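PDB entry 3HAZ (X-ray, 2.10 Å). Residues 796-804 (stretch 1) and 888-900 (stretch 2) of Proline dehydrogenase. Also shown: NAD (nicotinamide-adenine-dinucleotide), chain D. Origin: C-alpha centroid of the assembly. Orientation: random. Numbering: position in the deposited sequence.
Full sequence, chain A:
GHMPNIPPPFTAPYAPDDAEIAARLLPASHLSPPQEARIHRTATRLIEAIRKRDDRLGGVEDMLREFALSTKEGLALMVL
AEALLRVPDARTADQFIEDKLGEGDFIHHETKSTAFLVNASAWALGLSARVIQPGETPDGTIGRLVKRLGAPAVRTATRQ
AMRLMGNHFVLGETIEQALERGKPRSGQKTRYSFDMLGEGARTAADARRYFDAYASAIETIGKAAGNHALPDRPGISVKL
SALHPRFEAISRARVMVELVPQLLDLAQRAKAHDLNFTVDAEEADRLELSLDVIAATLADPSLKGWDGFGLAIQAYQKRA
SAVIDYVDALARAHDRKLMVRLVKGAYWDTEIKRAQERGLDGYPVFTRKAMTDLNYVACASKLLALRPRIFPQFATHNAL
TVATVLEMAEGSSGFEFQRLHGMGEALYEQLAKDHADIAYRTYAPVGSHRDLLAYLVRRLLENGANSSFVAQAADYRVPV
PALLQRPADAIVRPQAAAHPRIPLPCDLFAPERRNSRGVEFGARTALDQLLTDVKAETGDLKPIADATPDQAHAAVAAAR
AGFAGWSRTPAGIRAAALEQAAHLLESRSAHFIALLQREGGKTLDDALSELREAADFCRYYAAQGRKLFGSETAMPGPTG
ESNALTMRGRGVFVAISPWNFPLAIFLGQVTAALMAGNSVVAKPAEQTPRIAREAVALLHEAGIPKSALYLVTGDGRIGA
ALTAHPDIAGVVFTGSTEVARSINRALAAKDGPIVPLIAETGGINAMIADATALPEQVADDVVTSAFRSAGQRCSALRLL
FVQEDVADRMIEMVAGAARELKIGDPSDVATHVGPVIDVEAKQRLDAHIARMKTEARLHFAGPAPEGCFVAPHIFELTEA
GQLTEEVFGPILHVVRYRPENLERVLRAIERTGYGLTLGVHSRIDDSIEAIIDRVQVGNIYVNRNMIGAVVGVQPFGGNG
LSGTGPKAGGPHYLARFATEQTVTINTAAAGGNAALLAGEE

Stretch 1, residues 796-804: ALRLLFVQE
Stretch 2, residues 888-900: FGPILHVVRYRPE

A strand ending at Gln803 runs parallel to the strand Ile891 to Tyr897, their axes 21° apart and 4.6 Å at closest approach; Leu799 to Gln803 pairs with His893 to Tyr897. Register pairs Leu799 with His893, Leu800 with Val894 (CA to CA 4.6 Å), and so on to Gln803 with Tyr897. Phi/psi are extended, for example -96/123 at Leu800 and -127/136 at Val894, with -144/156 at Tyr897 and -64/142 at Gln803; Arg798 breaks the pattern at -116/-27.

As parallel strands require, each residue inside the ladder bonds to two residues opposite, one through N and one through O, while Arg798 and Glu804 close it with one partner each: His893 N to Arg798 O (3.0 Å), Leu800 N to His893 O (2.7 Å), Val895 N to Leu800 O (2.8 Å), Val802 N to Val895 O (3.0 Å), Tyr897 N to Val802 O (3.0 Å) and Glu804 N to Tyr897 O (2.9 Å).

Side chains alternate. Leu799 (t, p), Phe801 (m, chi2 -89°), His893 and Val895 (t) share one face, with Phe801 CD1 3.9 Å from Val895 CB; Leu800 (t, p), Val802 (p), Val894 (t) and Arg896 take the other, where Val802 CG1 meets Val894 CG1 at 3.9 Å.

Polar and aromatic groups add to the ladder at His893 and Tyr897, while Leu797 CG packs on Leu892 CD1 at 3.9 Å. His893, chi1 m and chi2 81°, turns ND1 back to Arg798 O (3.0 Å), giving that carbonyl a second donor. Tyr897, chi1 72°, lays its ring face beneath Gln803 CA, 4.2 Å from the centroid, a CH-pi contact.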

ATOM      1  N   ALA A 796       6.593 -37.398  29.208  1.00 23.08           N
ATOM      2  CA  ALA A 796       5.874 -37.633  30.460  1.00 21.72           C
ATOM      3  C   ALA A 796       6.595 -37.091  31.681  1.00 24.25           C
ATOM      4  O   ALA A 796       7.828 -37.118  31.765  1.00 15.98           O
ATOM      5  CB  ALA A 796       5.581 -39.125  30.650  1.00 23.02           C
ATOM      6  N   LEU A 797       5.802 -36.607  32.632  1.00 23.05           N
ATOM      7  CA  LEU A 797       6.319 -36.142  33.907  1.00 20.31           C
ATOM      8  C   LEU A 797       6.847 -37.313  34.736  1.00 21.40           C
ATOM      9  O   LEU A 797       6.134 -38.291  34.969  1.00 22.70           O
ATOM     10  CB  LEU A 797       5.220 -35.409  34.674  1.00 16.55           C
ATOM     11  CG  LEU A 797       5.578 -34.969  36.097  1.00 23.55           C
ATOM     12  CD1 LEU A 797       6.795 -34.034  36.102  1.00 14.89           C
ATOM     13  CD2 LEU A 797       4.381 -34.297  36.730  1.00 20.15           C
ATOM     14  N   ARG A 798       8.097 -37.204  35.183  1.00 18.21           N
ATOM     15  CA  ARG A 798       8.717 -38.243  35.999  1.00 21.95           C
ATOM     16  C   ARG A 798       9.053 -37.727  37.395  1.00 24.90           C
ATOM     17  O   ARG A 798       9.109 -38.501  38.352  1.00 25.09           O
ATOM     18  CB  ARG A 798       9.990 -38.783  35.327  1.00 21.73           C
ATOM     19  CG  ARG A 798       9.839 -39.078  33.842  1.00 27.35           C
ATOM     20  CD  ARG A 798       8.846 -40.202  33.600  1.00 25.36           C
ATOM     21  NE  ARG A 798       8.852 -40.660  32.210  1.00 25.47           N
ATOM     22  CZ  ARG A 798       7.983 -41.538  31.714  1.00 26.30           C
ATOM     23  NH1 ARG A 798       8.056 -41.905  30.443  1.00 26.41           N
ATOM     24  NH2 ARG A 798       7.032 -42.045  32.492  1.00 20.91           N
ATOM     25  N   LEU A 799       9.273 -36.420  37.510  1.00 21.88           N
ATOM     26  CA  LEU A 799       9.728 -35.849  38.772  1.00 22.78           C
ATOM     27  C   LEU A 799       9.035 -34.532  39.118  1.00 25.44           C
ATOM     28  O   LEU A 799       9.289 -33.508  38.492  1.00 21.64           O
ATOM     29  CB  LEU A 799      11.243 -35.648  38.738  1.00 24.37           C
ATOM     30  CG  LEU A 799      11.875 -35.149  40.035  1.00 31.85           C
ATOM     31  CD1 LEU A 799      11.472 -36.049  41.191  1.00 29.63           C
ATOM     32  CD2 LEU A 799      13.390 -35.091  39.895  1.00 35.70           C
ATOM     33  N   LEU A 800       8.167 -34.558  40.127  1.00 27.65           N
ATOM     34  CA  LEU A 800       7.488 -33.343  40.574  1.00 25.25           C
ATOM     35  C   LEU A 800       8.212 -32.698  41.748  1.00 26.77           C
ATOM     36  O   LEU A 800       8.419 -33.340  42.777  1.00 24.61           O
ATOM     37  CB  LEU A 800       6.038 -33.646  40.976  1.00 21.30           C
ATOM     38  CG  LEU A 800       5.237 -32.509  41.629  1.00 25.52           C
ATOM     39  CD1 LEU A 800       4.988 -31.341  40.663  1.00 19.49           C
ATOM     40  CD2 LEU A 800       3.921 -33.044  42.156  1.00 21.42           C
ATOM     41  N   PHE A 801       8.600 -31.434  41.584  1.00 27.79           N
ATOM     42  CA  PHE A 801       9.081 -30.622  42.697  1.00 23.96           C
ATOM     43  C   PHE A 801       7.921 -29.744  43.173  1.00 26.33           C
ATOM     44  O   PHE A 801       7.305 -29.040  42.375  1.00 22.26           O
ATOM     45  CB  PHE A 801      10.242 -29.724  42.268  1.00 24.53           C
ATOM     46  CG  PHE A 801      11.500 -30.464  41.900  1.00 23.32           C
ATOM     47  CD1 PHE A 801      12.456 -30.765  42.864  1.00 20.81           C
ATOM     48  CD2 PHE A 801      11.751 -30.823  40.580  1.00 25.31           C
ATOM     49  CE1 PHE A 801      13.628 -31.417  42.525  1.00 21.33           C
ATOM     50  CE2 PHE A 801      12.916 -31.484  40.238  1.00 19.70           C
ATOM     51  CZ  PHE A 801      13.858 -31.780  41.208  1.00 22.95           C
ATOM     52  N   VAL A 802       7.622 -29.788  44.466  1.00 21.44           N
ATOM     53  CA  VAL A 802       6.508 -29.028  45.024  1.00 26.91           C
ATOM     54  C   VAL A 802       6.941 -28.328  46.311  1.00 25.87           C
ATOM     55  O   VAL A 802       7.606 -28.932  47.153  1.00 23.80           O
ATOM     56  CB  VAL A 802       5.310 -29.943  45.327  1.00 22.32           C
ATOM     57  CG1 VAL A 802       5.751 -31.110  46.210  1.00 20.83           C
ATOM     58  CG2 VAL A 802       4.198 -29.144  45.997  1.00 28.85           C
ATOM     59  N   GLN A 803       6.586 -27.053  46.453  1.00 24.48           N
ATOM     60  CA  GLN A 803       7.013 -26.283  47.618  1.00 26.92           C
ATOM     61  C   GLN A 803       6.393 -26.881  48.874  1.00 24.53           C
ATOM     62  O   GLN A 803       5.248 -27.330  48.856  1.00 24.47           O
ATOM     63  CB  GLN A 803       6.664 -24.794  47.475  1.00 24.95           C
ATOM     64  CG  GLN A 803       7.728 -23.975  46.758  1.00 31.88           C
ATOM     65  CD  GLN A 803       7.327 -22.513  46.555  1.00 33.58           C
ATOM     66  OE1 GLN A 803       6.219 -22.107  46.901  1.00 25.73           O
ATOM     67  NE2 GLN A 803       8.230 -21.721  45.988  1.00 27.51           N
ATOM     68  N   GLU A 804       7.161 -26.903  49.958  1.00 29.35           N
ATOM     69  CA  GLU A 804       6.758 -27.634  51.157  1.00 28.07           C
ATOM     70  C   GLU A 804       5.431 -27.172  51.754  1.00 23.71           C
ATOM     71  O   GLU A 804       4.669 -27.988  52.273  1.00 25.58           O
ATOM     72  CB  GLU A 804       7.869 -27.594  52.211  1.00 32.63           C
ATOM     73  CG  GLU A 804       8.200 -26.197  52.700  1.00 43.07           C
ATOM     74  CD  GLU A 804       9.441 -26.174  53.571  1.00 54.03           C
ATOM     75  OE1 GLU A 804       9.982 -27.265  53.855  1.00 52.07           O
ATOM     76  OE2 GLU A 804       9.874 -25.068  53.965  1.00 53.28           O
ATOM     77  N   PHE A 888      10.022 -45.855  32.058  1.00 27.67           N
ATOM     78  CA  PHE A 888       9.029 -45.584  31.020  1.00 26.00           C
ATOM     79  C   PHE A 888       7.648 -46.144  31.360  1.00 28.63           C
ATOM     80  O   PHE A 888       7.136 -47.023  30.670  1.00 29.27           O
ATOM     81  CB  PHE A 888       9.523 -46.117  29.658  1.00 33.94           C
ATOM     82  CG  PHE A 888       9.089 -45.276  28.480  1.00 33.55           C
ATOM     83  CD1 PHE A 888       9.590 -43.996  28.306  1.00 25.70           C
ATOM     84  CD2 PHE A 888       8.176 -45.765  27.558  1.00 30.63           C
ATOM     85  CE1 PHE A 888       9.188 -43.210  27.236  1.00 25.06           C
ATOM     86  CE2 PHE A 888       7.767 -44.991  26.480  1.00 30.25           C
ATOM     87  CZ  PHE A 888       8.272 -43.709  26.320  1.00 28.83           C
ATOM     88  N   GLY A 889       7.043 -45.622  32.424  1.00 33.54           N
ATOM     89  CA  GLY A 889       5.745 -46.098  32.867  1.00 26.28           C
ATOM     90  C   GLY A 889       5.025 -45.103  33.754  1.00 29.57           C
ATOM     91  O   GLY A 889       5.488 -43.972  33.931  1.00 27.76           O
ATOM     92  N   PRO A 890       3.886 -45.522  34.324  1.00 30.02           N
ATOM     93  CA  PRO A 890       3.010 -44.660  35.135  1.00 18.16           C
ATOM     94  C   PRO A 890       3.577 -44.446  36.533  1.00 26.42           C
ATOM     95  O   PRO A 890       2.903 -44.762  37.504  1.00 27.25           O
ATOM     96  CB  PRO A 890       1.718 -45.480  35.266  1.00 30.33           C
ATOM     97  CG  PRO A 890       1.977 -46.827  34.607  1.00 30.69           C
ATOM     98  CD  PRO A 890       3.448 -46.928  34.324  1.00 28.97           C
ATOM     99  N   ILE A 891       4.788 -43.914  36.638  1.00 25.52           N
ATOM    100  CA  ILE A 891       5.452 -43.837  37.929  1.00 26.44           C
ATOM    101  C   ILE A 891       5.954 -42.435  38.239  1.00 24.94           C
ATOM    102  O   ILE A 891       6.959 -41.981  37.686  1.00 23.21           O
ATOM    103  CB  ILE A 891       6.608 -44.857  38.023  1.00 31.49           C
ATOM    104  CG1 ILE A 891       6.083 -46.264  37.716  1.00 28.10           C
ATOM    105  CG2 ILE A 891       7.259 -44.800  39.409  1.00 28.55           C
ATOM    106  CD1 ILE A 891       7.168 -47.300  37.524  1.00 38.91           C
ATOM    107  N   LEU A 892       5.241 -41.753  39.133  1.00 23.09           N
ATOM    108  CA  LEU A 892       5.595 -40.391  39.513  1.00 24.59           C
ATOM    109  C   LEU A 892       6.529 -40.376  40.721  1.00 27.93           C
ATOM    110  O   LEU A 892       6.303 -41.085  41.701  1.00 23.81           O
ATOM    111  CB  LEU A 892       4.332 -39.585  39.827  1.00 19.87           C
ATOM    112  CG  LEU A 892       4.550 -38.151  40.296  1.00 21.22           C
ATOM    113  CD1 LEU A 892       5.074 -37.306  39.136  1.00 21.57           C
ATOM    114  CD2 LEU A 892       3.254 -37.575  40.842  1.00 15.47           C
ATOM    115  N   HIS A 893       7.579 -39.566  40.642  1.00 22.03           N
ATOM    116  CA  HIS A 893       8.453 -39.333  41.781  1.00 24.07           C
ATOM    117  C   HIS A 893       8.274 -37.886  42.224  1.00 26.82           C
ATOM    118  O   HIS A 893       8.158 -36.992  41.386  1.00 22.13           O
ATOM    119  CB  HIS A 893       9.913 -39.610  41.415  1.00 23.74           C
ATOM    120  CG  HIS A 893      10.130 -40.944  40.776  1.00 28.80           C
ATOM    121  ND1 HIS A 893       9.895 -41.174  39.437  1.00 30.41           N
ATOM    122  CD2 HIS A 893      10.546 -42.126  41.292  1.00 32.62           C
ATOM    123  CE1 HIS A 893      10.167 -42.436  39.154  1.00 28.43           C
ATOM    124  NE2 HIS A 893      10.562 -43.035  40.262  1.00 27.90           N
ATOM    125  N   VAL A 894       8.233 -37.662  43.540  1.00 28.69           N
ATOM    126  CA  VAL A 894       8.014 -36.325  44.085  1.00 26.07           C
ATOM    127  C   VAL A 894       9.084 -35.910  45.090  1.00 23.06           C
ATOM    128  O   VAL A 894       9.485 -36.689  45.952  1.00 31.15           O
ATOM    129  CB  VAL A 894       6.636 -36.212  44.772  1.00 26.45           C
ATOM    130  CG1 VAL A 894       6.414 -34.792  45.286  1.00 24.85           C
ATOM    131  CG2 VAL A 894       5.525 -36.627  43.816  1.00 27.18           C
ATOM    132  N   VAL A 895       9.539 -34.671  44.971  1.00 21.83           N
ATOM    133  CA  VAL A 895      10.448 -34.082  45.943  1.00 24.51           C
ATOM    134  C   VAL A 895       9.842 -32.760  46.436  1.00 29.00           C
ATOM    135  O   VAL A 895       9.454 -31.914  45.630  1.00 22.14           O
ATOM    136  CB  VAL A 895      11.826 -33.799  45.310  1.00 25.33           C
ATOM    137  CG1 VAL A 895      12.699 -32.991  46.262  1.00 25.59           C
ATOM    138  CG2 VAL A 895      12.508 -35.097  44.911  1.00 21.27           C
ATOM    139  N   ARG A 896       9.742 -32.575  47.748  1.00 27.95           N
ATOM    140  CA  ARG A 896       9.280 -31.286  48.262  1.00 24.83           C
ATOM    141  C   ARG A 896      10.487 -30.402  48.567  1.00 25.30           C
ATOM    142  O   ARG A 896      11.562 -30.907  48.873  1.00 28.33           O
ATOM    143  CB  ARG A 896       8.349 -31.452  49.477  1.00 23.82           C
ATOM    144  CG  ARG A 896       8.995 -32.007  50.741  1.00 26.30           C
ATOM    145  CD  ARG A 896       7.953 -32.197  51.835  1.00 27.38           C
ATOM    146  NE  ARG A 896       7.168 -33.410  51.627  1.00 24.69           N
ATOM    147  CZ  ARG A 896       5.920 -33.579  52.046  1.00 24.72           C
ATOM    148  NH1 ARG A 896       5.296 -34.727  51.813  1.00 28.31           N
ATOM    149  NH2 ARG A 896       5.291 -32.605  52.695  1.00 23.84           N
ATOM    150  N   TYR A 897      10.326 -29.087  48.451  1.00 20.56           N
ATOM    151  CA  TYR A 897      11.462 -28.185  48.630  1.00 27.57           C
ATOM    152  C   TYR A 897      11.074 -26.876  49.321  1.00 29.66           C
ATOM    153  O   TYR A 897       9.914 -26.452  49.282  1.00 27.03           O
ATOM    154  CB  TYR A 897      12.148 -27.890  47.278  1.00 31.81           C
ATOM    155  CG  TYR A 897      11.348 -26.984  46.362  1.00 28.78           C
ATOM    156  CD1 TYR A 897      11.655 -25.627  46.250  1.00 20.63           C
ATOM    157  CD2 TYR A 897      10.281 -27.479  45.622  1.00 27.36           C
ATOM    158  CE1 TYR A 897      10.921 -24.790  45.423  1.00 25.42           C
ATOM    159  CE2 TYR A 897       9.541 -26.652  44.792  1.00 24.90           C
ATOM    160  CZ  TYR A 897       9.865 -25.308  44.695  1.00 26.76           C
ATOM    161  OH  TYR A 897       9.129 -24.482  43.875  1.00 28.50           O
ATOM    162  N   ARG A 898      12.064 -26.243  49.946  1.00 33.77           N
ATOM    163  CA  ARG A 898      11.898 -24.929  50.555  1.00 37.38           C
ATOM    164  C   ARG A 898      12.096 -23.850  49.495  1.00 38.08           C
ATOM    165  O   ARG A 898      12.996 -23.955  48.664  1.00 35.43           O
ATOM    166  CB  ARG A 898      12.902 -24.744  51.696  1.00 36.59           C
ATOM    167  N   PRO A 899      11.250 -22.808  49.520  1.00 34.36           N
ATOM    168  CA  PRO A 899      11.248 -21.743  48.509  1.00 33.96           C
ATOM    169  C   PRO A 899      12.619 -21.107  48.325  1.00 36.98           C
ATOM    170  O   PRO A 899      12.960 -20.687  47.220  1.00 45.65           O
ATOM    171  CB  PRO A 899      10.274 -20.715  49.093  1.00 33.89           C
ATOM    172  CG  PRO A 899       9.372 -21.519  49.963  1.00 34.07           C
ATOM    173  CD  PRO A 899      10.242 -22.576  50.567  1.00 31.71           C
ATOM    174  N   GLU A 900      13.397 -21.044  49.398  1.00 33.31           N
ATOM    175  CA  GLU A 900      14.723 -20.446  49.329  1.00 40.95           C
ATOM    176  C   GLU A 900      15.729 -21.375  48.649  1.00 47.03           C
ATOM    177  O   GLU A 900      16.865 -20.980  48.388  1.00 51.32           O
ATOM    178  CB  GLU A 900      15.217 -20.047  50.726  1.00 43.90           C
ATOM    179  CG  GLU A 900      15.514 -21.216  51.658  1.00 51.19           C
ATOM    180  CD  GLU A 900      14.317 -21.624  52.508  1.00 60.02           C
ATOM    181  OE1 GLU A 900      13.176 -21.224  52.177  1.00 52.79           O
ATOM    182  OE2 GLU A 900      14.528 -22.345  53.515  1.00 64.95           O
TER
HETATM  183  PA  NAD D2003      14.645 -48.353  21.695  0.55 28.07           P
HETATM  184  O1A NAD D2003      16.117 -47.645  21.852  0.55 22.47           O
HETATM  185  O2A NAD D2003      14.549 -49.508  22.603  0.55 33.15           O
HETATM  186  O5B NAD D2003      14.501 -48.856  20.110  0.55 37.48           O
HETATM  187  C5B NAD D2003      13.703 -48.092  19.215  0.55 36.36           C
HETATM  188  C4B NAD D2003      14.005 -48.448  17.751  0.55 35.10           C
HETATM  189  O4B NAD D2003      15.436 -48.643  17.434  0.55 35.05           O
HETATM  190  C3B NAD D2003      13.369 -49.805  17.240  0.55 23.68           C
HETATM  191  O3B NAD D2003      12.655 -49.834  16.042  0.55 29.06           O
HETATM  192  C2B NAD D2003      14.516 -50.782  17.484  0.55 31.06           C
HETATM  193  O2B NAD D2003      14.389 -52.130  17.090  0.55 31.57           O
HETATM  194  C1B NAD D2003      15.643 -49.982  16.993  0.55 34.41           C
HETATM  195  N9A NAD D2003      16.926 -50.489  17.500  0.55 37.28           N
HETATM  196  C8A NAD D2003      17.147 -51.183  18.646  0.55 37.20           C
HETATM  197  N7A NAD D2003      18.544 -51.456  18.730  0.55 37.31           N
HETATM  198  C5A NAD D2003      19.167 -50.899  17.590  0.55 39.31           C
HETATM  199  C6A NAD D2003      20.493 -50.872  17.172  0.55 36.32           C
HETATM  200  N6A NAD D2003      21.518 -51.504  17.986  0.55 33.86           N
HETATM  201  N1A NAD D2003      20.828 -50.254  16.010  0.55 37.26           N
HETATM  202  C2A NAD D2003      19.848 -49.653  15.239  0.55 37.56           C
HETATM  203  N3A NAD D2003      18.542 -49.678  15.649  0.55 37.47           N
HETATM  204  C4A NAD D2003      18.202 -50.304  16.828  0.55 36.06           C
HETATM  205  O3  NAD D2003      13.420 -47.244  21.987  0.55 43.06           O
HETATM  206  PN  NAD D2003      11.866 -47.787  22.281  0.55 40.60           P
HETATM  207  O1N NAD D2003      11.913 -48.950  23.473  0.55 53.52           O
HETATM  208  O2N NAD D2003      11.292 -48.341  21.054  0.55 31.14           O
HETATM  209  O5D NAD D2003      10.912 -46.521  22.800  0.55 40.85           O
HETATM  210  C5D NAD D2003      11.122 -45.964  24.091  0.55 39.49           C
HETATM  211  C4D NAD D2003      12.168 -44.829  24.089  0.55 37.60           C
HETATM  212  O4D NAD D2003      12.130 -43.889  22.930  0.55 30.05           O
HETATM  213  C3D NAD D2003      12.329 -43.879  25.352  0.55 19.55           C
HETATM  214  O3D NAD D2003      13.574 -43.803  26.003  0.55 15.19           O
HETATM  215  C2D NAD D2003      11.696 -42.585  24.797  0.55 29.69           C
HETATM  216  O2D NAD D2003      11.648 -41.400  25.568  0.55 32.90           O
HETATM  217  C1D NAD D2003      12.228 -42.568  23.422  0.55 26.77           C
HETATM  218  N1N NAD D2003      11.375 -41.690  22.610  0.55 26.34           N
HETATM  219  C2N NAD D2003      11.731 -40.337  22.456  0.55 22.54           C
HETATM  220  C3N NAD D2003      10.879 -39.455  21.664  0.55 24.47           C
HETATM  221  C7N NAD D2003      11.274 -37.978  21.487  0.55 17.17           C
HETATM  222  O7N NAD D2003      10.711 -37.321  20.686  0.55 20.78           O
HETATM  223  N7N NAD D2003      12.417 -37.441  22.197  0.55 18.34           N
HETATM  224  C4N NAD D2003       9.644 -39.984  21.034  0.55 34.79           C
HETATM  225  C5N NAD D2003       9.295 -41.328  21.185  0.55 31.67           C
HETATM  226  C6N NAD D2003      10.157 -42.227  21.984  0.55 26.83           C
HETATM  227  O   HOH W   1       6.016 -30.094  53.796  1.00 33.51           O